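Local coordinates for leucine-rich repeat protein (Bacteroides thetaiotaomicron, PDB 4ECN), which is of unknown function but, as an extracellular protein built largely of leucine-rich repeats, probably binds other proteins, at residues A[12-17]-A[72-77]; A[551-556]-A[576-581]; A[600-605]-A[612-617]. All coordinates share one frame; numbering follows the deposited sequence.

Interaction 1: residues A[12-17]-A[72-77]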
loop_
_atom_site.group_PDB
_atom_site.type_symbol
_atom_site.label_atom_id
_atom_site.label_comp_id
_atom_site.label_asym_id
_atom_site.label_seq_id
_atom_site.Cartn_x
_atom_site.Cartn_y
_atom_site.Cartn_z
ATOM N N TYR A 12 39.503 11.571 38.937
ATOM C CA TYR A 12 40.265 12.647 38.299
ATOM C C TYR A 12 40.039 12.693 36.800
ATOM O O TYR A 12 39.734 11.680 36.177
ATOM C CB TYR A 12 41.770 12.516 38.587
ATOM C CG TYR A 12 42.102 12.668 40.055
ATOM C CD1 TYR A 12 42.378 13.916 40.602
ATOM C CD2 TYR A 12 42.104 11.564 40.909
ATOM C CE1 TYR A 12 42.653 14.064 41.961
ATOM C CE2 TYR A 12 42.338 11.707 42.274
ATOM C CZ TYR A 12 42.621 12.958 42.794
ATOM O OH TYR A 12 42.879 13.098 44.133
ATOM N N VAL A 13 40.152 13.905 36.240
ATOM C CA VAL A 13 40.000 14.204 34.815
ATOM C C VAL A 13 41.141 15.107 34.389
ATOM O O VAL A 13 41.618 15.936 35.172
ATOM C CB VAL A 13 38.626 14.837 34.443
ATOM C CG1 VAL A 13 38.446 14.944 32.935
ATOM C CG2 VAL A 13 37.484 14.040 35.028
ATOM N N GLN A 14 41.579 14.919 33.149
ATOM C CA GLN A 14 42.556 15.752 32.488
ATOM C C GLN A 14 42.104 15.880 31.071
ATOM O O GLN A 14 41.388 15.005 30.584
ATOM C CB GLN A 14 43.996 15.241 32.621
ATOM C CG GLN A 14 44.314 13.896 31.974
ATOM C CD GLN A 14 45.764 13.524 32.202
ATOM O OE1 GLN A 14 46.393 13.900 33.208
ATOM N NE2 GLN A 14 46.317 12.750 31.277
ATOM N N PHE A 15 42.448 16.992 30.424
ATOM C CA PHE A 15 42.014 17.227 29.051
ATOM C C PHE A 15 43.215 17.283 28.118
ATOM O O PHE A 15 44.293 17.749 28.494
ATOM C CB PHE A 15 41.175 18.513 28.953
ATOM C CG PHE A 15 39.933 18.466 29.814
ATOM C CD1 PHE A 15 38.766 17.876 29.348
ATOM C CD2 PHE A 15 39.942 18.981 31.104
ATOM C CE1 PHE A 15 37.631 17.805 30.158
ATOM C CE2 PHE A 15 38.810 18.906 31.911
ATOM C CZ PHE A 15 37.662 18.322 31.434
ATOM N N LYS A 16 43.019 16.746 26.914
ATOM C CA LYS A 16 44.002 16.689 25.840
ATOM C C LYS A 16 43.395 17.412 24.624
ATOM O O LYS A 16 42.336 16.987 24.152
ATOM C CB LYS A 16 44.349 15.211 25.552
ATOM C CG LYS A 16 45.829 14.907 25.377
ATOM C CD LYS A 16 46.008 13.449 24.958
ATOM C CE LYS A 16 47.438 12.967 24.906
ATOM N NZ LYS A 16 47.515 11.539 24.490
ATOM N N LEU A 17 43.993 18.556 24.192
ATOM C CA LEU A 17 43.501 19.358 23.058
ATOM C C LEU A 17 43.864 18.688 21.722
ATOM O O LEU A 17 45.030 18.360 21.486
ATOM C CB LEU A 17 44.045 20.801 23.105
ATOM C CG LEU A 17 43.349 21.766 24.088
ATOM C CD1 LEU A 17 44.214 22.958 24.406
ATOM C CD2 LEU A 17 42.008 22.249 23.550
ATOM N N GLY A 72 49.162 19.625 21.285
ATOM C CA GLY A 72 50.279 19.553 22.218
ATOM C C GLY A 72 50.072 20.326 23.505
ATOM O O GLY A 72 51.009 20.963 23.995
ATOM N N LEU A 73 48.836 20.285 24.055
ATOM C CA LEU A 73 48.462 20.947 25.315
ATOM C C LEU A 73 47.585 20.008 26.140
ATOM O O LEU A 73 46.578 19.507 25.624
ATOM C CB LEU A 73 47.757 22.298 25.080
ATOM C CG LEU A 73 48.588 23.430 24.449
ATOM C CD1 LEU A 73 47.697 24.454 23.772
ATOM C CD2 LEU A 73 49.554 24.072 25.458
ATOM N N ARG A 74 48.018 19.721 27.399
ATOM C CA ARG A 74 47.357 18.809 28.340
ATOM C C ARG A 74 47.037 19.525 29.656
ATOM O O ARG A 74 47.859 20.262 30.183
ATOM C CB ARG A 74 48.232 17.569 28.600
ATOM C CG ARG A 74 47.597 16.509 29.512
ATOM C CD ARG A 74 48.603 15.496 30.040
ATOM N NE ARG A 74 49.831 16.129 30.546
ATOM C CZ ARG A 74 49.981 16.648 31.764
ATOM N NH1 ARG A 74 48.979 16.614 32.638
ATOM N NH2 ARG A 74 51.130 17.212 32.114
ATOM N N SER A 75 45.842 19.272 30.188
ATOM C CA SER A 75 45.318 19.873 31.411
ATOM C C SER A 75 45.790 19.163 32.687
ATOM O O SER A 75 45.982 17.940 32.690
ATOM C CB SER A 75 43.793 19.841 31.368
ATOM O OG SER A 75 43.185 20.197 32.597
ATOM N N ASP A 76 45.907 19.946 33.789
ATOM C CA ASP A 76 46.199 19.463 35.142
ATOM C C ASP A 76 45.066 18.541 35.629
ATOM O O ASP A 76 43.941 18.647 35.126
ATOM C CB ASP A 76 46.362 20.654 36.126
ATOM C CG ASP A 76 47.672 21.444 36.143
ATOM O OD1 ASP A 76 48.744 20.825 35.958
ATOM O OD2 ASP A 76 47.636 22.642 36.513
ATOM N N LYS A 77 45.343 17.650 36.603
ATOM C CA LYS A 77 44.311 16.766 37.168
ATOM C C LYS A 77 43.200 17.583 37.819
ATOM O O LYS A 77 43.480 18.567 38.507
ATOM C CB LYS A 77 44.900 15.793 38.215
ATOM C CG LYS A 77 45.354 14.419 37.731
ATOM C CD LYS A 77 45.809 13.584 38.957
ATOM C CE LYS A 77 46.151 12.140 38.646
ATOM N NZ LYS A 77 46.343 11.324 39.879
#
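Lys77 lies against the ring of Tyr12 at one end of this antiparallel strand pair, and its first three methylenes pack on Tyr12 CB, CG and CD1. Lys77 CB starts 3.9 Å from Tyr12 CD1; Lys77 CG is 4.1 Å from Tyr12 CB, and Lys77 CD 3.8 Å from Tyr12 CD1. The chain runs extended beyond CG and brings NZ over the face, 4.5 Å from the centroid of the Tyr12 ring and 16° off its normal, a cation-pi contact.

In the middle, Ser75 N donates to Phe15 O (2.8 Å) in the carbonyl plane; toward the Leu17 end, Leu17 N donates almost straight to Leu73 O. Ser75 OG, anti to its own backbone N (chi1 170°), lies at the edge of the Phe15 ring, 3.8 Å from CD2, and also donates to Asp76 O. An alanine here would probably leave Asp76 O without that donor and open a small gap beside the rim of Phe15.

Leu17 CD1 meets Leu73 CB at 3.7 Å, while Gln14 crosses Arg74 with amide and guanidinium planes 38° apart; the Gln14 amide nitrogen is bonded instead to Glu120 on strand 118-124. Val13 and Phe15 pack on Leu111 of strand 110-113, within a DUF4458 region, probably a transthyretin-like beta sandwich. The pair illustrates a general division of labour: backbone bonds set the register and apolar groups fill the interior, whereas the polar ends of Lys77, Arg74 and Gln14 lie at the more exposed margin, where Gln14 finds its stronger partner in the neighbouring strand rather than in Arg74.

Interaction 2: residues A[551-556]-A[576-581]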
loop_
_atom_site.group_PDB
_atom_site.type_symbol
_atom_site.label_atom_id
_atom_site.label_comp_id
_atom_site.label_asym_id
_atom_site.label_seq_id
_atom_site.Cartn_x
_atom_site.Cartn_y
_atom_site.Cartn_z
ATOM N N GLN A 551 -21.220 -1.929 3.317
ATOM C CA GLN A 551 -21.380 -1.893 1.865
ATOM C C GLN A 551 -20.274 -2.697 1.166
ATOM O O GLN A 551 -20.540 -3.388 0.171
ATOM C CB GLN A 551 -21.361 -0.429 1.376
ATOM C CG GLN A 551 -22.574 0.414 1.804
ATOM C CD GLN A 551 -22.441 1.884 1.479
ATOM O OE1 GLN A 551 -21.737 2.300 0.548
ATOM N NE2 GLN A 551 -23.117 2.709 2.264
ATOM N N ILE A 552 -19.027 -2.596 1.686
ATOM C CA ILE A 552 -17.847 -3.283 1.147
ATOM C C ILE A 552 -17.236 -4.142 2.227
ATOM O O ILE A 552 -16.885 -3.647 3.298
ATOM C CB ILE A 552 -16.821 -2.260 0.589
ATOM C CG1 ILE A 552 -17.439 -1.431 -0.569
ATOM C CG2 ILE A 552 -15.510 -2.931 0.176
ATOM C CD1 ILE A 552 -16.822 -0.138 -0.765
ATOM N N PHE A 553 -17.078 -5.425 1.938
ATOM C CA PHE A 553 -16.446 -6.312 2.883
ATOM C C PHE A 553 -15.373 -7.174 2.159
ATOM O O PHE A 553 -15.694 -8.009 1.317
ATOM C CB PHE A 553 -17.508 -7.159 3.591
ATOM C CG PHE A 553 -17.019 -7.994 4.750
ATOM C CD1 PHE A 553 -16.082 -7.490 5.645
ATOM C CD2 PHE A 553 -17.566 -9.244 5.003
ATOM C CE1 PHE A 553 -15.636 -8.259 6.715
ATOM C CE2 PHE A 553 -17.131 -10.011 6.084
ATOM C CZ PHE A 553 -16.171 -9.514 6.936
ATOM N N TYR A 554 -14.091 -6.891 2.452
ATOM C CA TYR A 554 -12.928 -7.645 1.996
ATOM C C TYR A 554 -12.462 -8.548 3.104
ATOM O O TYR A 554 -12.026 -8.045 4.137
ATOM C CB TYR A 554 -11.773 -6.719 1.578
ATOM C CG TYR A 554 -11.974 -5.855 0.357
ATOM C CD1 TYR A 554 -11.864 -6.394 -0.926
ATOM C CD2 TYR A 554 -12.092 -4.471 0.473
ATOM C CE1 TYR A 554 -11.945 -5.587 -2.062
ATOM C CE2 TYR A 554 -12.172 -3.655 -0.659
ATOM C CZ TYR A 554 -12.114 -4.221 -1.924
ATOM O OH TYR A 554 -12.188 -3.437 -3.043
HETATM N N MSE A 555 -12.562 -9.861 2.940
HETATM C CA MSE A 555 -12.089 -10.790 3.972
HETATM C C MSE A 555 -11.355 -11.996 3.324
HETATM O O MSE A 555 -11.396 -13.114 3.832
HETATM C CB MSE A 555 -13.224 -11.252 4.888
HETATM C CG MSE A 555 -14.434 -11.775 4.144
HETATM SE SE MSE A 555 -15.395 -13.009 5.258
HETATM C CE MSE A 555 -14.169 -14.531 5.156
ATOM N N GLY A 556 -10.626 -11.727 2.252
ATOM C CA GLY A 556 -9.849 -12.743 1.560
ATOM C C GLY A 556 -8.605 -13.165 2.313
ATOM O O GLY A 556 -8.197 -12.488 3.249
ATOM N N GLY A 576 -22.663 -4.629 -1.022
ATOM C CA GLY A 576 -22.427 -4.463 -2.452
ATOM C C GLY A 576 -21.154 -5.102 -2.963
ATOM O O GLY A 576 -21.037 -5.343 -4.164
ATOM N N LEU A 577 -20.181 -5.386 -2.069
ATOM C CA LEU A 577 -18.920 -6.058 -2.441
ATOM C C LEU A 577 -18.585 -7.104 -1.417
ATOM O O LEU A 577 -18.587 -6.811 -0.226
ATOM C CB LEU A 577 -17.739 -5.072 -2.595
ATOM C CG LEU A 577 -16.382 -5.649 -3.017
ATOM C CD1 LEU A 577 -15.591 -4.638 -3.782
ATOM C CD2 LEU A 577 -15.577 -6.175 -1.824
ATOM N N LEU A 578 -18.234 -8.303 -1.882
ATOM C CA LEU A 578 -17.833 -9.385 -1.003
ATOM C C LEU A 578 -16.682 -10.153 -1.622
ATOM O O LEU A 578 -16.820 -10.662 -2.729
ATOM C CB LEU A 578 -19.007 -10.311 -0.694
ATOM C CG LEU A 578 -18.692 -11.491 0.187
ATOM C CD1 LEU A 578 -18.437 -11.049 1.621
ATOM C CD2 LEU A 578 -19.812 -12.487 0.143
ATOM N N ASP A 579 -15.545 -10.210 -0.900
ATOM C CA ASP A 579 -14.311 -10.906 -1.233
ATOM C C ASP A 579 -14.051 -11.984 -0.189
ATOM O O ASP A 579 -13.796 -11.654 0.964
ATOM C CB ASP A 579 -13.132 -9.908 -1.306
ATOM C CG ASP A 579 -11.751 -10.502 -1.038
ATOM O OD1 ASP A 579 -11.440 -11.548 -1.612
ATOM O OD2 ASP A 579 -10.974 -9.893 -0.270
ATOM N N CYS A 580 -14.102 -13.260 -0.591
ATOM C CA CYS A 580 -13.819 -14.425 0.242
ATOM C C CYS A 580 -12.813 -15.309 -0.426
ATOM O O CYS A 580 -12.816 -16.524 -0.214
ATOM C CB CYS A 580 -15.091 -15.197 0.541
ATOM S SG CYS A 580 -16.040 -14.506 1.896
ATOM N N VAL A 581 -11.940 -14.725 -1.224
ATOM C CA VAL A 581 -10.942 -15.515 -1.914
ATOM C C VAL A 581 -9.964 -16.083 -0.890
ATOM O O VAL A 581 -9.775 -15.507 0.181
ATOM C CB VAL A 581 -10.222 -14.724 -3.023
ATOM C CG1 VAL A 581 -11.235 -14.042 -3.920
ATOM C CG2 VAL A 581 -9.239 -13.712 -2.452
#
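Leu577 and Tyr554 are brought together by unlike first torsions: the leucine CG stands anti to its backbone N (chi1 -178°), whereas the tyrosine CG is anti to the carbonyl carbon (chi1 -67°). Leu577 CD2 lies over one face of the Tyr554 ring, 3.9 Å from its centroid, in a CH-pi contact. Asp579 OD2 approaches the same ring in its plane, 3.7 Å from Tyr554 CD1. That oxygen also takes a weak bond from Gly556 N, while OD1 accepts from Val581 N, 3.2 Å away, forming an Asx turn just beyond the strand.

On the reverse face Phe553 and Leu578 run side by side, with Phe553 CD2 3.9 Å from Leu578 CD1. Selenomethionine Met555 sets its SE 3.7 Å from Cys580 SG. Backbone hydrogen bonds of the parallel type join the strands; Gln551 O opens the series by accepting from both Gly576 N and Leu577 N.

Tyr554 OH bonds to Arg384 O and its ring meets Tyr387, whereas Phe553, Met555 and Leu578 pack against Trp537 of helix 530-542. Strands 552-554 and 577-579, joined through helix 566-569 as a beta-alpha-beta unit, are successive parallel strands of the leucine-rich-repeat sheet, which 519-521 and 596-601 continue on either side.

Interaction 3: residues A[600-605]-A[612-617]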
loop_
_atom_site.group_PDB
_atom_site.type_symbol
_atom_site.label_atom_id
_atom_site.label_comp_id
_atom_site.label_asym_id
_atom_site.label_seq_id
_atom_site.Cartn_x
_atom_site.Cartn_y
_atom_site.Cartn_z
ATOM N N LEU A 600 -18.612 -9.788 -6.429
ATOM C CA LEU A 600 -18.600 -11.024 -5.660
ATOM C C LEU A 600 -17.425 -11.835 -6.134
ATOM O O LEU A 600 -17.319 -12.116 -7.327
ATOM C CB LEU A 600 -19.938 -11.781 -5.786
ATOM C CG LEU A 600 -20.053 -13.136 -5.111
ATOM C CD1 LEU A 600 -19.947 -13.025 -3.597
ATOM C CD2 LEU A 600 -21.324 -13.841 -5.544
ATOM N N LYS A 601 -16.493 -12.116 -5.213
ATOM C CA LYS A 601 -15.273 -12.876 -5.467
ATOM C C LYS A 601 -15.196 -14.030 -4.471
ATOM O O LYS A 601 -14.896 -13.820 -3.294
ATOM C CB LYS A 601 -14.029 -11.965 -5.383
ATOM C CG LYS A 601 -13.959 -10.796 -6.379
ATOM C CD LYS A 601 -13.741 -11.224 -7.845
ATOM C CE LYS A 601 -13.655 -9.997 -8.716
ATOM N NZ LYS A 601 -13.269 -10.328 -10.109
ATOM N N LEU A 602 -15.548 -15.244 -4.928
ATOM C CA LEU A 602 -15.543 -16.431 -4.071
ATOM C C LEU A 602 -14.447 -17.415 -4.496
ATOM O O LEU A 602 -14.408 -18.535 -3.993
ATOM C CB LEU A 602 -16.927 -17.115 -4.111
ATOM C CG LEU A 602 -18.119 -16.347 -3.492
ATOM C CD1 LEU A 602 -19.427 -16.957 -3.909
ATOM C CD2 LEU A 602 -18.033 -16.270 -1.971
ATOM N N ASP A 603 -13.505 -16.965 -5.360
ATOM C CA ASP A 603 -12.420 -17.786 -5.903
ATOM C C ASP A 603 -11.534 -18.411 -4.831
ATOM O O ASP A 603 -11.396 -17.870 -3.739
ATOM C CB ASP A 603 -11.536 -16.964 -6.829
ATOM C CG ASP A 603 -12.308 -16.105 -7.800
ATOM O OD1 ASP A 603 -12.728 -14.998 -7.400
ATOM O OD2 ASP A 603 -12.471 -16.526 -8.967
ATOM N N TYR A 604 -10.934 -19.559 -5.159
ATOM C CA TYR A 604 -10.017 -20.324 -4.313
ATOM C C TYR A 604 -10.623 -20.649 -2.954
ATOM O O TYR A 604 -10.230 -20.081 -1.939
ATOM C CB TYR A 604 -8.679 -19.601 -4.125
ATOM C CG TYR A 604 -7.857 -19.514 -5.394
ATOM C CD1 TYR A 604 -8.001 -18.440 -6.274
ATOM C CD2 TYR A 604 -6.940 -20.506 -5.722
ATOM C CE1 TYR A 604 -7.248 -18.356 -7.446
ATOM C CE2 TYR A 604 -6.186 -20.437 -6.895
ATOM C CZ TYR A 604 -6.340 -19.357 -7.753
ATOM O OH TYR A 604 -5.582 -19.273 -8.900
ATOM N N ASN A 605 -11.563 -21.605 -2.943
ATOM C CA ASN A 605 -12.207 -22.164 -1.747
ATOM C C ASN A 605 -12.543 -23.651 -2.026
ATOM O O ASN A 605 -11.883 -24.276 -2.859
ATOM C CB ASN A 605 -13.440 -21.350 -1.347
ATOM C CG ASN A 605 -13.140 -20.025 -0.701
ATOM O OD1 ASN A 605 -12.735 -19.953 0.455
ATOM N ND2 ASN A 605 -13.475 -18.944 -1.373
ATOM N N GLU A 612 -29.499 -21.203 -4.666
ATOM C CA GLU A 612 -30.275 -20.579 -5.775
ATOM C C GLU A 612 -30.737 -19.137 -5.379
ATOM O O GLU A 612 -31.035 -18.315 -6.261
ATOM C CB GLU A 612 -31.480 -21.472 -6.186
ATOM C CG GLU A 612 -31.986 -21.274 -7.623
ATOM C CD GLU A 612 -32.580 -22.466 -8.381
ATOM O OE1 GLU A 612 -32.126 -23.615 -8.158
ATOM O OE2 GLU A 612 -33.417 -22.233 -9.288
ATOM N N ASP A 613 -30.694 -18.828 -4.060
ATOM C CA ASP A 613 -31.040 -17.546 -3.440
ATOM C C ASP A 613 -29.810 -16.892 -2.757
ATOM O O ASP A 613 -30.002 -16.033 -1.887
ATOM C CB ASP A 613 -32.169 -17.771 -2.399
ATOM C CG ASP A 613 -31.887 -18.773 -1.266
ATOM O OD1 ASP A 613 -30.939 -19.582 -1.402
ATOM O OD2 ASP A 613 -32.660 -18.787 -0.271
ATOM N N PHE A 614 -28.551 -17.281 -3.151
ATOM C CA PHE A 614 -27.315 -16.767 -2.543
ATOM C C PHE A 614 -27.377 -15.260 -2.417
ATOM O O PHE A 614 -27.196 -14.736 -1.321
ATOM C CB PHE A 614 -26.046 -17.186 -3.310
ATOM C CG PHE A 614 -24.775 -16.717 -2.624
ATOM C CD1 PHE A 614 -24.363 -17.283 -1.417
ATOM C CD2 PHE A 614 -24.011 -15.686 -3.164
ATOM C CE1 PHE A 614 -23.215 -16.818 -0.760
ATOM C CE2 PHE A 614 -22.857 -15.229 -2.509
ATOM C CZ PHE A 614 -22.467 -15.799 -1.314
ATOM N N CYS A 615 -27.661 -14.575 -3.540
ATOM C CA CYS A 615 -27.848 -13.129 -3.637
ATOM C C CYS A 615 -28.440 -12.770 -4.997
ATOM O O CYS A 615 -28.769 -13.633 -5.821
ATOM C CB CYS A 615 -26.541 -12.373 -3.398
ATOM S SG CYS A 615 -25.363 -12.489 -4.771
ATOM N N ALA A 616 -28.565 -11.456 -5.193
ATOM C CA ALA A 616 -28.966 -10.749 -6.395
ATOM C C ALA A 616 -27.798 -9.872 -6.834
ATOM O O ALA A 616 -26.805 -9.764 -6.099
ATOM C CB ALA A 616 -30.211 -9.938 -6.124
ATOM N N PHE A 617 -27.885 -9.274 -8.026
ATOM C CA PHE A 617 -26.799 -8.459 -8.543
ATOM C C PHE A 617 -27.318 -7.129 -9.053
ATOM O O PHE A 617 -28.498 -7.030 -9.406
ATOM C CB PHE A 617 -26.060 -9.219 -9.660
ATOM C CG PHE A 617 -25.467 -10.536 -9.205
ATOM C CD1 PHE A 617 -24.241 -10.574 -8.533
ATOM C CD2 PHE A 617 -26.142 -11.736 -9.423
ATOM C CE1 PHE A 617 -23.707 -11.793 -8.083
ATOM C CE2 PHE A 617 -25.595 -12.954 -8.995
ATOM C CZ PHE A 617 -24.387 -12.975 -8.319
#
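Leu600 meets Phe614 with both of its methyls. CD2 is 3.7 Å from Phe614 CE2, approaching the ring obliquely, while CD1 lies in the ring plane at the edge, 3.8 Å from the same CE2. The leucine CG is anti to the backbone N (chi1 176°), as is the CG of Phe614; the contact is between side chains, Leu600 CA and Phe617 CA staying 9.1 Å apart. Leu600 CD2 also touches the edge of the Phe617 ring, 4.0 Å from CE1. Leu602 comes tip to tip with Phe614, its CD1 4.1 Å from CE2. No hydrogen bond links the segments.

Around this first shell, Phe591 meets Phe614 edge-to-face, and Leu624 of strand 623-625 packs on both Leu600 and Phe617. The turn after Leu602 is held by Asn605, whose ND2 donates to Leu602 O at 2.8 Å from above the carbonyl plane and also to Cys580 O of the preceding turn. Asn605 OD1 accepts from Val585 N.

Leucines pointing inward from a short strand and the residue just past it, followed by a buried asparagine that bonds to backbone groups of its own turn and the one before, are the signature of the leucine-rich repeat and its asparagine ladder.

From the N terminus, interaction 1 comes first: strand 10-18 leads through strands 43-49 and 54-63 before residues 72-77 return to it, closing a long loop within one DUF4458 region. Interaction 2 closes a shorter excursion through helix 566-569 and joins adjacent parallel strands of the repeat sheet. Interaction 3 spans only six intervening residues, linking the end of strand 596-601 to the residues leading into the next strand, 616-617. The three are in series; none nests or crosses. Interaction 1 is remote, its centre about 72 Å and about 82 Å from those of interactions 2 and 3, which touch where Cys580 N meets Lys601 O at 2.9 Å, carrying one sheet onward.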